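Autoinducer 2-binding protein LsrB (PDB 6DSP) binds the quorum-sensing signal autoinducer 2 in the pocket of a periplasmic binding protein fold, acting as a receptor of the bacterial solute-binding protein 2 family. Local coordinates at residues Ser69-Ala74 with Ala90-Ala95; Leu142-Lys147 with Ile264-Gly269; Cys281-Tyr286 with Asn291-Gly296. All blocks are in the same frame, centred on the assembly; numbering follows the deposited sequence.

Interaction 1 (Ser69-Ala74 with Ala90-Ala95)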
loop_
_atom_site.group_PDB
_atom_site.type_symbol
_atom_site.label_atom_id
_atom_site.label_comp_id
_atom_site.label_asym_id
_atom_site.label_seq_id
_atom_site.Cartn_x
_atom_site.Cartn_y
_atom_site.Cartn_z
ATOM N N SER A 69 9.563 10.398 15.264
ATOM C CA SER A 69 9.953 10.010 16.619
ATOM C C SER A 69 10.417 8.563 16.639
ATOM O O SER A 69 11.396 8.231 17.326
ATOM C CB SER A 69 8.791 10.144 17.598
ATOM O OG SER A 69 9.222 9.658 18.887
ATOM N N VAL A 70 9.726 7.679 15.911
ATOM C CA VAL A 70 10.128 6.276 15.874
ATOM C C VAL A 70 11.509 6.128 15.238
ATOM O O VAL A 70 12.370 5.386 15.744
ATOM C CB VAL A 70 9.080 5.429 15.119
ATOM C CG1 VAL A 70 9.576 4.016 14.896
ATOM C CG2 VAL A 70 7.732 5.421 15.850
ATOM N N ILE A 71 11.739 6.821 14.114
ATOM C CA ILE A 71 13.051 6.791 13.456
ATOM C C ILE A 71 14.137 7.278 14.412
ATOM O O ILE A 71 15.166 6.618 14.578
ATOM C CB ILE A 71 13.020 7.667 12.185
ATOM C CG1 ILE A 71 12.089 7.034 11.135
ATOM C CG2 ILE A 71 14.441 7.875 11.638
ATOM C CD1 ILE A 71 11.630 8.047 10.095
ATOM N N ASN A 72 13.940 8.463 15.017
ATOM C CA ASN A 72 14.960 9.022 15.912
ATOM C C ASN A 72 15.274 8.076 17.054
ATOM O O ASN A 72 16.451 7.902 17.404
ATOM C CB ASN A 72 14.472 10.341 16.493
ATOM C CG ASN A 72 14.409 11.477 15.474
ATOM O OD1 ASN A 72 14.966 11.414 14.348
ATOM N ND2 ASN A 72 13.736 12.542 15.892
ATOM N N LYS A 73 14.243 7.487 17.674
ATOM C CA LYS A 73 14.494 6.607 18.815
ATOM C C LYS A 73 15.273 5.368 18.372
ATOM O O LYS A 73 16.180 4.911 19.069
ATOM C CB LYS A 73 13.181 6.216 19.481
ATOM C CG LYS A 73 13.347 5.257 20.640
ATOM C CD LYS A 73 12.025 5.003 21.361
ATOM C CE LYS A 73 12.227 4.062 22.538
ATOM N NZ LYS A 73 11.084 4.113 23.483
ATOM N N ALA A 74 14.943 4.814 17.202
ATOM C CA ALA A 74 15.656 3.639 16.712
ATOM C C ALA A 74 17.109 3.970 16.422
ATOM O O ALA A 74 18.013 3.186 16.749
ATOM C CB ALA A 74 14.958 3.102 15.462
ATOM N N ALA A 90 7.851 13.923 2.658
ATOM C CA ALA A 90 8.534 15.148 3.020
ATOM C C ALA A 90 8.750 15.212 4.518
ATOM O O ALA A 90 9.779 15.711 4.978
ATOM C CB ALA A 90 7.748 16.363 2.522
ATOM N N GLY A 91 7.793 14.722 5.299
ATOM C CA GLY A 91 7.867 14.812 6.752
ATOM C C GLY A 91 8.854 13.886 7.403
ATOM O O GLY A 91 9.103 14.038 8.602
ATOM N N VAL A 92 9.449 12.953 6.674
ATOM C CA VAL A 92 10.486 12.114 7.263
ATOM C C VAL A 92 11.837 12.307 6.606
ATOM O O VAL A 92 12.806 11.641 7.005
ATOM C CB VAL A 92 10.110 10.619 7.265
ATOM C CG1 VAL A 92 8.956 10.385 8.223
ATOM C CG2 VAL A 92 9.832 10.130 5.844
ATOM N N LYS A 93 11.945 13.205 5.627
ATOM C CA LYS A 93 13.204 13.365 4.900
ATOM C C LYS A 93 14.361 13.697 5.850
ATOM O O LYS A 93 15.427 13.066 5.799
ATOM C CB LYS A 93 13.060 14.410 3.791
ATOM C CG LYS A 93 14.255 14.501 2.860
ATOM C CD LYS A 93 14.034 15.518 1.775
ATOM C CE LYS A 93 15.175 15.451 0.778
ATOM N NZ LYS A 93 15.096 16.494 -0.269
ATOM N N ASP A 94 14.189 14.719 6.708
ATOM C CA ASP A 94 15.280 15.135 7.592
ATOM C C ASP A 94 15.663 14.027 8.570
ATOM O O ASP A 94 16.858 13.784 8.813
ATOM C CB ASP A 94 14.905 16.388 8.376
ATOM C CG ASP A 94 14.760 17.619 7.506
ATOM O OD1 ASP A 94 15.111 17.628 6.315
ATOM O OD2 ASP A 94 14.276 18.623 8.044
ATOM N N ALA A 95 14.681 13.317 9.124
ATOM C CA ALA A 95 15.013 12.256 10.063
ATOM C C ALA A 95 15.789 11.139 9.368
ATOM O O ALA A 95 16.668 10.517 9.976
ATOM C CB ALA A 95 13.729 11.706 10.671
HETATM O O HOH W 1 16.973 10.176 12.884
#
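Ile71 meets both Val92 and Ala95 because its two branches leave CB in different directions. With chi1 at -67°, CG2 is anti to the backbone N and reaches Ala95, whereas CG1 lies beside that N and, through an extended chi2 of 160°, carries CD1 toward Val92. On the other helix, Val92 places CG1 anti to its carbonyl carbon, and this methyl touches Ile71 CD1 at 4.0 Å; the two side chains cross at about a right angle. Ile71 CG2 rests 4.0 Å from Ala95 CB and also lies near the carbonyl oxygen of that residue, so this branch packs against both the short side chain and the backbone of Ala95.

At the more exposed margin, Asn72 turns its amide so that OD1 comes within 3.9 Å of Ala95 CB. The polar link here is made by a water, which donates to Asn72 OD1 at 2.8 Å and to Ala95 O at 2.9 Å, bridging the helices beside their apolar contact. The CA atoms of Asn72 and Ala95 are 6.7 Å apart, the closest CA pair between the two segments. The segment axes approach to 9.9 Å and run nearly parallel, at 15°, although the helix containing 90-95 is kinked at Asp94 and Ala95.

Helices 64-76 and 89-101 are successive beta-alpha-beta connections, leading into strands 81-84 and 105-109 of the larger sheet. Ile71 also packs on Ile27 of strand 23-27 and Ile82 of strand 81-84, and Val92 on Leu84, which seats the pair of neighbouring helices side by side against these parallel strands.

Interaction 2 (Leu142-Lys147 with Ile264-Gly269)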
loop_
_atom_site.group_PDB
_atom_site.type_symbol
_atom_site.label_atom_id
_atom_site.label_comp_id
_atom_site.label_asym_id
_atom_site.label_seq_id
_atom_site.Cartn_x
_atom_site.Cartn_y
_atom_site.Cartn_z
ATOM N N LEU A 142 -18.801 -4.025 -11.419
ATOM C CA LEU A 142 -19.925 -3.278 -11.986
ATOM C C LEU A 142 -20.679 -4.120 -13.002
ATOM O O LEU A 142 -21.915 -4.192 -12.973
ATOM C CB LEU A 142 -19.402 -1.993 -12.641
ATOM C CG LEU A 142 -19.025 -0.862 -11.670
ATOM C CD1 LEU A 142 -18.138 0.150 -12.386
ATOM C CD2 LEU A 142 -20.257 -0.196 -11.062
ATOM N N LYS A 143 -19.939 -4.792 -13.893
ATOM C CA LYS A 143 -20.602 -5.644 -14.871
ATOM C C LYS A 143 -21.380 -6.775 -14.190
ATOM O O LYS A 143 -22.499 -7.096 -14.597
ATOM C CB LYS A 143 -19.571 -6.173 -15.866
ATOM C CG LYS A 143 -20.165 -6.949 -17.026
ATOM C CD LYS A 143 -19.097 -7.157 -18.099
ATOM C CE LYS A 143 -19.676 -7.865 -19.305
ATOM N NZ LYS A 143 -20.925 -7.170 -19.747
ATOM N N GLU A 144 -20.844 -7.318 -13.085
ATOM C CA GLU A 144 -21.494 -8.433 -12.406
ATOM C C GLU A 144 -22.751 -8.027 -11.662
ATOM O O GLU A 144 -23.594 -8.899 -11.399
ATOM C CB GLU A 144 -20.508 -9.121 -11.472
ATOM C CG GLU A 144 -19.463 -9.872 -12.276
ATOM C CD GLU A 144 -18.207 -10.181 -11.508
ATOM O OE1 GLU A 144 -18.101 -9.794 -10.331
ATOM O OE2 GLU A 144 -17.301 -10.807 -12.109
ATOM N N ARG A 145 -22.930 -6.745 -11.350
ATOM C CA ARG A 145 -24.187 -6.294 -10.760
ATOM C C ARG A 145 -25.146 -5.728 -11.799
ATOM O O ARG A 145 -26.142 -5.109 -11.440
ATOM C CB ARG A 145 -23.992 -5.353 -9.569
ATOM C CG ARG A 145 -23.470 -3.960 -9.897
ATOM C CD ARG A 145 -23.604 -3.044 -8.677
ATOM N NE ARG A 145 -23.095 -1.674 -8.842
ATOM C CZ ARG A 145 -23.834 -0.632 -9.224
ATOM N NH1 ARG A 145 -25.113 -0.788 -9.536
ATOM N NH2 ARG A 145 -23.292 0.582 -9.306
ATOM N N GLY A 146 -24.860 -5.919 -13.077
ATOM C CA GLY A 146 -25.825 -5.609 -14.111
ATOM C C GLY A 146 -25.649 -4.262 -14.760
ATOM O O GLY A 146 -26.537 -3.837 -15.513
ATOM N N LYS A 147 -24.549 -3.569 -14.479
ATOM C CA LYS A 147 -24.230 -2.341 -15.194
ATOM C C LYS A 147 -23.467 -2.670 -16.478
ATOM O O LYS A 147 -22.997 -3.789 -16.700
ATOM C CB LYS A 147 -23.387 -1.400 -14.305
ATOM C CG LYS A 147 -24.029 -1.057 -12.939
ATOM C CD LYS A 147 -25.260 -0.168 -13.126
ATOM C CE LYS A 147 -24.840 1.249 -13.521
ATOM N NZ LYS A 147 -26.036 2.147 -13.735
ATOM N N ILE A 264 -21.426 -7.837 0.827
ATOM C CA ILE A 264 -21.288 -6.393 0.793
ATOM C C ILE A 264 -20.428 -5.967 -0.387
ATOM O O ILE A 264 -20.634 -4.874 -0.931
ATOM C CB ILE A 264 -20.700 -5.853 2.125
ATOM C CG1 ILE A 264 -21.515 -6.345 3.322
ATOM C CG2 ILE A 264 -20.609 -4.321 2.093
ATOM C CD1 ILE A 264 -22.975 -5.961 3.233
ATOM N N LEU A 265 -19.416 -6.764 -0.749
ATOM C CA LEU A 265 -18.609 -6.482 -1.933
ATOM C C LEU A 265 -18.231 -7.801 -2.589
ATOM O O LEU A 265 -18.149 -8.842 -1.940
ATOM C CB LEU A 265 -17.337 -5.641 -1.636
ATOM C CG LEU A 265 -16.100 -6.375 -1.095
ATOM C CD1 LEU A 265 -14.872 -5.452 -1.118
ATOM C CD2 LEU A 265 -16.328 -6.866 0.326
ATOM N N THR A 266 -17.911 -7.716 -3.872
ATOM C CA THR A 266 -17.585 -8.893 -4.648
ATOM C C THR A 266 -16.093 -9.149 -4.734
ATOM O O THR A 266 -15.678 -10.312 -4.779
ATOM C CB THR A 266 -18.120 -8.690 -6.091
ATOM O OG1 THR A 266 -19.529 -8.419 -6.034
ATOM C CG2 THR A 266 -17.864 -9.915 -6.949
ATOM N N ARG A 267 -15.266 -8.101 -4.779
ATOM C CA ARG A 267 -13.914 -8.266 -5.287
ATOM C C ARG A 267 -13.044 -7.143 -4.743
ATOM O O ARG A 267 -13.470 -5.988 -4.714
ATOM C CB ARG A 267 -13.959 -8.202 -6.827
ATOM C CG ARG A 267 -12.608 -8.238 -7.516
ATOM C CD ARG A 267 -12.808 -8.198 -9.042
ATOM N NE ARG A 267 -13.300 -9.452 -9.601
ATOM C CZ ARG A 267 -14.576 -9.702 -9.923
ATOM N NH1 ARG A 267 -15.520 -8.779 -9.710
ATOM N NH2 ARG A 267 -14.899 -10.879 -10.455
ATOM N N TRP A 268 -11.820 -7.489 -4.349
ATOM C CA TRP A 268 -10.817 -6.503 -3.937
ATOM C C TRP A 268 -9.471 -7.157 -4.182
ATOM O O TRP A 268 -9.409 -8.311 -4.599
ATOM C CB TRP A 268 -11.020 -6.090 -2.459
ATOM C CG TRP A 268 -10.598 -7.140 -1.470
ATOM C CD1 TRP A 268 -9.463 -7.126 -0.724
ATOM C CD2 TRP A 268 -11.320 -8.323 -1.099
ATOM N NE1 TRP A 268 -9.408 -8.237 0.064
ATOM C CE2 TRP A 268 -10.524 -9.009 -0.156
ATOM C CE3 TRP A 268 -12.544 -8.894 -1.509
ATOM C CZ2 TRP A 268 -10.907 -10.232 0.399
ATOM C CZ3 TRP A 268 -12.926 -10.117 -0.943
ATOM C CH2 TRP A 268 -12.109 -10.766 -0.003
ATOM N N GLY A 269 -8.383 -6.424 -3.928
ATOM C CA GLY A 269 -7.069 -6.961 -4.211
ATOM C C GLY A 269 -6.031 -6.681 -3.144
ATOM O O GLY A 269 -6.234 -5.876 -2.223
#
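Glu144 and Arg267 form a salt bridge in which each carboxylate oxygen accepts an N-H from a different guanidinium nitrogen. Arg267 presents its two terminal nitrogens, one to each oxygen: NH1 donates to Glu144 OE1 at 2.8 Å in a fairly straight bond of 165°, and NH2 donates to Glu144 OE2 at 2.9 Å in a more bent one. The two bonds are not equivalent. OE1 sits almost in the guanidinium plane but is met from above the carboxylate plane, while OE2 uses its syn lone pair and is tilted from the guanidinium. The planes of the two groups stand 48° apart, so the two groups are twisted and not coplanar. Arg267 reaches this position by bending at chi3 (-74°), after a first stretch that leaves CG anti to the backbone N.

The van der Waals part of the contact is small. Thr266 directs its methyl at the carboxylate, with CG2 3.4 Å from Glu144 OE1, the oxygen that also takes the NH1 bond.

Backbone bonds shape the chain just beyond Glu144. Helix 127-144 ends in a Schellman motif, with Lys147 N bonded to Leu142 O at 3.1 Å and Gly146 N to Lys143 O, and Gly146 as the C-prime residue of positive phi.

Arg267 NH1 also donates to Ser141 OG, one turn before Glu144, so the last turn of the helix holds this nitrogen at two points. The paired charges, lying at the surface, tie the end of helix 127-144 to the chain leading into strand 268-270, and the two hydrogen bonds probably limit rotation of both groups.

Interaction 3 (Cys281-Tyr286 with Asn291-Gly296)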
loop_
_atom_site.group_PDB
_atom_site.type_symbol
_atom_site.label_atom_id
_atom_site.label_comp_id
_atom_site.label_asym_id
_atom_site.label_seq_id
_atom_site.Cartn_x
_atom_site.Cartn_y
_atom_site.Cartn_z
ATOM N N CYS A 281 12.983 -5.948 4.746
ATOM C CA CYS A 281 13.924 -6.141 5.844
ATOM C C CYS A 281 15.169 -6.879 5.390
ATOM O O CYS A 281 16.276 -6.567 5.847
ATOM C CB CYS A 281 13.249 -6.894 6.986
ATOM S SG CYS A 281 11.992 -5.905 7.827
ATOM N N TYR A 282 15.028 -7.841 4.471
ATOM C CA TYR A 282 16.205 -8.528 3.945
ATOM C C TYR A 282 17.138 -7.558 3.211
ATOM O O TYR A 282 18.370 -7.611 3.385
ATOM C CB TYR A 282 15.826 -9.675 2.997
ATOM C CG TYR A 282 17.060 -10.463 2.635
ATOM C CD1 TYR A 282 17.498 -11.503 3.441
ATOM C CD2 TYR A 282 17.835 -10.119 1.524
ATOM C CE1 TYR A 282 18.663 -12.205 3.148
ATOM C CE2 TYR A 282 19.014 -10.825 1.219
ATOM C CZ TYR A 282 19.415 -11.869 2.042
ATOM O OH TYR A 282 20.561 -12.604 1.782
ATOM N N MET A 283 16.580 -6.681 2.366
ATOM C CA MET A 283 17.430 -5.728 1.650
ATOM C C MET A 283 18.173 -4.830 2.625
ATOM O O MET A 283 19.360 -4.540 2.429
ATOM C CB MET A 283 16.596 -4.904 0.670
ATOM C CG MET A 283 15.987 -5.756 -0.478
ATOM S SD MET A 283 17.204 -6.770 -1.405
ATOM C CE MET A 283 18.279 -5.468 -2.033
ATOM N N ALA A 284 17.478 -4.346 3.665
ATOM C CA ALA A 284 18.142 -3.534 4.686
ATOM C C ALA A 284 19.276 -4.305 5.371
ATOM O O ALA A 284 20.374 -3.779 5.535
ATOM C CB ALA A 284 17.117 -3.074 5.696
ATOM N N TYR A 285 19.021 -5.558 5.750
ATOM C CA TYR A 285 20.025 -6.403 6.394
ATOM C C TYR A 285 21.193 -6.670 5.460
ATOM O O TYR A 285 22.357 -6.628 5.871
ATOM C CB TYR A 285 19.364 -7.715 6.799
ATOM C CG TYR A 285 20.302 -8.876 6.962
ATOM C CD1 TYR A 285 21.043 -9.036 8.127
ATOM C CD2 TYR A 285 20.403 -9.846 5.976
ATOM C CE1 TYR A 285 21.910 -10.121 8.290
ATOM C CE2 TYR A 285 21.259 -10.940 6.126
ATOM C CZ TYR A 285 22.007 -11.062 7.283
ATOM O OH TYR A 285 22.845 -12.147 7.423
ATOM N N TYR A 286 20.896 -6.933 4.188
ATOM C CA TYR A 286 21.929 -7.265 3.216
ATOM C C TYR A 286 22.876 -6.096 3.020
ATOM O O TYR A 286 24.109 -6.269 3.001
ATOM C CB TYR A 286 21.236 -7.639 1.902
ATOM C CG TYR A 286 22.144 -8.142 0.816
ATOM C CD1 TYR A 286 22.612 -9.439 0.825
ATOM C CD2 TYR A 286 22.506 -7.322 -0.237
ATOM C CE1 TYR A 286 23.444 -9.919 -0.179
ATOM C CE2 TYR A 286 23.326 -7.788 -1.257
ATOM C CZ TYR A 286 23.800 -9.102 -1.228
ATOM O OH TYR A 286 24.621 -9.622 -2.213
ATOM N N ASN A 291 27.185 -5.433 2.034
ATOM C CA ASN A 291 27.111 -5.770 0.626
ATOM C C ASN A 291 26.613 -4.556 -0.129
ATOM O O ASN A 291 25.667 -3.893 0.293
ATOM C CB ASN A 291 26.131 -6.929 0.424
ATOM C CG ASN A 291 26.562 -8.161 1.173
ATOM O OD1 ASN A 291 27.549 -8.822 0.799
ATOM N ND2 ASN A 291 25.880 -8.448 2.267
ATOM N N SER A 292 27.252 -4.274 -1.254
ATOM C CA SER A 292 26.828 -3.155 -2.065
ATOM C C SER A 292 25.682 -3.610 -2.948
ATOM O O SER A 292 25.641 -4.751 -3.412
ATOM C CB SER A 292 27.974 -2.672 -2.939
ATOM O OG SER A 292 28.153 -3.554 -4.040
ATOM N N VAL A 293 24.740 -2.717 -3.168
ATOM C CA VAL A 293 23.606 -2.996 -4.026
ATOM C C VAL A 293 23.489 -1.856 -5.023
ATOM O O VAL A 293 23.462 -0.684 -4.626
ATOM C CB VAL A 293 22.317 -3.102 -3.194
ATOM C CG1 VAL A 293 21.125 -3.170 -4.113
ATOM C CG2 VAL A 293 22.369 -4.336 -2.293
ATOM N N LYS A 294 23.429 -2.190 -6.314
ATOM C CA LYS A 294 23.250 -1.196 -7.367
ATOM C C LYS A 294 22.163 -1.632 -8.332
ATOM O O LYS A 294 21.861 -2.813 -8.460
ATOM C CB LYS A 294 24.551 -0.958 -8.140
ATOM C CG LYS A 294 25.571 -0.260 -7.266
ATOM C CD LYS A 294 26.851 0.022 -8.026
ATOM C CE LYS A 294 27.803 0.836 -7.155
ATOM N NZ LYS A 294 27.975 0.252 -5.822
ATOM N N VAL A 295 21.573 -0.639 -9.006
ATOM C CA VAL A 295 20.605 -0.915 -10.057
ATOM C C VAL A 295 21.207 -1.893 -11.051
ATOM O O VAL A 295 22.358 -1.743 -11.486
ATOM C CB VAL A 295 20.156 0.397 -10.729
ATOM C CG1 VAL A 295 19.275 0.105 -11.963
ATOM C CG2 VAL A 295 19.398 1.268 -9.739
ATOM N N GLY A 296 20.421 -2.909 -11.402
ATOM C CA GLY A 296 20.845 -3.966 -12.290
ATOM C C GLY A 296 21.305 -5.226 -11.585
ATOM O O GLY A 296 21.380 -6.280 -12.229
#
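Tyr286 lays one face of its ring under the side chain of Asn291 and turns an edge to Val293. From CB, chi1 of -174° sets CG anti to the backbone N, and the ring then extends toward the loop that follows the helix. CG and CD1 lie below the amide nitrogen of Asn291, with CD1 3.7 Å from ND2. Along the CD2-CE2 edge, Val293 CG2 stands in the ring plane, 3.6 Å from Tyr286 CD2. Farther out, CE1 is close to Asn291 CG, whereas CE2 comes to 3.4 Å from Asn291 CB. CZ follows beneath the same methylene, and even the terminal OH remains 4.1 Å from Asn291 CB.

The methylene thus makes a CH-pi contact, with Asn291 CB 3.6 Å from the centroid of the Tyr286 ring, and the amide plane continues it as a stack inclined by only 19° to the ring. The main-chain oxygen of Tyr286 fixes that placement: Asn291 ND2 donates to Tyr286 O at 2.9 Å with an angle of 157°, and the backbone N of Asn291 adds a weak bond to the same oxygen.

Deeper in the contact, Met283, bent at each of its three torsions, brings CE to 4.2 Å from Val293 CG1. Val293, Met283 and Tyr286 all also touch Ile299 of strand 298-301.

One asparagine therefore serves two purposes: its side-chain ND2, helped weakly by its backbone N, bonds the Tyr286 carbonyl near the end of helix 273-288, while its CB and amide plane cover the aromatic ring. Polar and apolar forces together hold the returning chain against the helix before it enters the edge strand of the sheet.

Overall arrangement
Interactions 1, 2 and 3 follow one another along the chain. Interactions 1 and 3 belong to the lobe built on the larger mixed sheet, with centres 21 Å apart. Helix 64-76 packs on Thr25 and Ile27 of strand 23-27, whereas helix 273-288 packs on Val24 and Phe26, so the two contacts lie on opposite faces of that sheet. Interaction 2 is about 40 Å from each, between centres, in the lobe built on the four-stranded parallel sheet. Only two residues separate strand 268-270 from helix 273-288; Leu270, at the end of the strand, and Trp271, in the connection, both line the pocket, where the chain passes back between the lobes alongside the bound signal molecule.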